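PDB 5XPC: DNAation factor-related protein 4 from Drosophila melanogaster, which probably acts as a nuclease in apoptotic DNA fragmentation, its CIDE domain, the part in this model, forming higher-order assemblies with other copies. Local coordinates for residues Y23-G26 with M32-A35. Sequence-based numbering, arbitrary orientation.
Sequences YGIG and MLIA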
ATOM      1  N   TYR B  23       4.933  17.902  21.798  1.00 24.40           N
ATOM      2  CA  TYR B  23       6.256  17.512  22.260  1.00 25.76           C
ATOM      3  C   TYR B  23       6.918  16.577  21.267  1.00 26.34           C
ATOM      4  O   TYR B  23       6.292  15.627  20.786  1.00 25.35           O
ATOM      5  CB  TYR B  23       6.192  16.826  23.621  1.00 24.21           C
ATOM      6  CG  TYR B  23       5.629  17.708  24.694  1.00 28.45           C
ATOM      7  CD1 TYR B  23       4.287  17.626  25.055  1.00 29.70           C
ATOM      8  CD2 TYR B  23       6.431  18.645  25.335  1.00 27.42           C
ATOM      9  CE1 TYR B  23       3.766  18.448  26.041  1.00 29.05           C
ATOM     10  CE2 TYR B  23       5.917  19.463  26.322  1.00 28.15           C
ATOM     11  CZ  TYR B  23       4.584  19.361  26.670  1.00 30.45           C
ATOM     12  OH  TYR B  23       4.070  20.182  27.653  1.00 33.73           O
ATOM     13  N   GLY B  24       8.187  16.850  20.970  1.00 23.82           N
ATOM     14  CA  GLY B  24       9.049  15.855  20.359  1.00 24.60           C
ATOM     15  C   GLY B  24       9.681  15.059  21.484  1.00 25.81           C
ATOM     16  O   GLY B  24      10.160  15.633  22.465  1.00 27.58           O
ATOM     17  N   ILE B  25       9.658  13.735  21.347  1.00 22.97           N
ATOM     18  CA  ILE B  25      10.078  12.813  22.398  1.00 23.64           C
ATOM     19  C   ILE B  25      10.945  11.725  21.782  1.00 24.49           C
ATOM     20  O   ILE B  25      10.555  11.108  20.785  1.00 26.79           O
ATOM     21  CB  ILE B  25       8.865  12.169  23.099  1.00 25.13           C
ATOM     22  CG1 ILE B  25       8.008  13.241  23.787  1.00 22.97           C
ATOM     23  CG2 ILE B  25       9.322  11.104  24.082  1.00 23.53           C
ATOM     24  CD1 ILE B  25       6.721  12.663  24.399  1.00 25.29           C
ATOM     25  N   GLY B  26      12.093  11.457  22.401  1.00 24.50           N
ATOM     26  CA  GLY B  26      12.928  10.330  21.999  1.00 25.38           C
ATOM     27  C   GLY B  26      12.595   9.089  22.813  1.00 28.27           C
ATOM     28  O   GLY B  26      12.442   9.151  24.033  1.00 29.42           O
ATOM     29  N   MET B  32       8.450   3.010  26.726  1.00 27.80           N
ATOM     30  CA  MET B  32       9.115   4.269  27.056  1.00 25.57           C
ATOM     31  C   MET B  32       8.369   5.469  26.475  1.00 26.83           C
ATOM     32  O   MET B  32       8.239   6.509  27.138  1.00 28.55           O
ATOM     33  CB  MET B  32      10.561   4.251  26.552  1.00 24.22           C
ATOM     34  CG  MET B  32      11.271   5.598  26.731  1.00 28.51           C
ATOM     35  SD  MET B  32      12.996   5.643  26.193  1.00 31.83           S
ATOM     36  CE  MET B  32      13.767   4.500  27.343  1.00 35.31           C
ATOM     37  N   LEU B  33       7.891   5.362  25.231  1.00 25.39           N
ATOM     38  CA  LEU B  33       7.229   6.505  24.611  1.00 26.02           C
ATOM     39  C   LEU B  33       5.954   6.860  25.357  1.00 25.73           C
ATOM     40  O   LEU B  33       5.662   8.043  25.577  1.00 26.16           O
ATOM     41  CB  LEU B  33       6.919   6.225  23.142  1.00 24.64           C
ATOM     42  CG  LEU B  33       6.287   7.374  22.346  1.00 24.18           C
ATOM     43  CD1 LEU B  33       7.079   8.680  22.537  1.00 23.00           C
ATOM     44  CD2 LEU B  33       6.223   7.018  20.850  1.00 25.01           C
ATOM     45  N   ILE B  34       5.193   5.844  25.774  1.00 24.26           N
ATOM     46  CA  ILE B  34       3.970   6.098  26.525  1.00 25.07           C
ATOM     47  C   ILE B  34       4.291   6.703  27.889  1.00 25.21           C
ATOM     48  O   ILE B  34       3.606   7.625  28.347  1.00 26.64           O
ATOM     49  CB  ILE B  34       3.147   4.804  26.646  1.00 28.06           C
ATOM     50  CG1 ILE B  34       2.564   4.436  25.279  1.00 30.02           C
ATOM     51  CG2 ILE B  34       2.048   4.958  27.705  1.00 26.39           C
ATOM     52  CD1 ILE B  34       1.716   3.209  25.287  1.00 33.62           C
ATOM     53  N   ALA B  35       5.331   6.205  28.558  1.00 24.85           N
ATOM     54  CA  ALA B  35       5.678   6.746  29.869  1.00 29.17           C
ATOM     55  C   ALA B  35       6.090   8.212  29.771  1.00 30.61           C
ATOM     56  O   ALA B  35       5.675   9.041  30.592  1.00 29.12           O
ATOM     57  CB  ALA B  35       6.790   5.911  30.505  1.00 26.68           C
TER
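Apolar packing between Ile25 and Leu33 carries this contact, one branched side chain meeting another at an oblique angle. Ile25 directs its CB at the helix and offers the CG2 methyl, which comes within 3.6 Å of Leu33 CD1; the same CD1 lies 4.0 Å from Ile25 CB. Leu33 leaves the helix more to one side, but with CG set anti to the backbone N (chi1 -177°), a chi2 of 50° carries CD1 over to Ile25. Both residues are buried, and both also rest on Val14 of the neighbouring strand 10-15, while Leu33 reaches on to Leu48. This is the ubiquitin-like fold of the CIDE-N domain: strands 10-15 and 22-27 form an antiparallel hairpin, and helix 30-40 follows directly and packs across the sheet. A looser contact brings Met32 SD, at the end of a chain run out straight by anti chi1 and chi2, to 4.2 Å from Gly26 O; no hydrogen bond joins the two segments. That carbonyl is instead hydrogen-bonded by Lys36 NZ, from the next turn of the helix. At the strand's backbone, Gly24 O is hydrogen-bonded with Ser58 OG, and Gly26 N with Asp59 OD1, of a second subunit, whose strand continues the sheet in parallel.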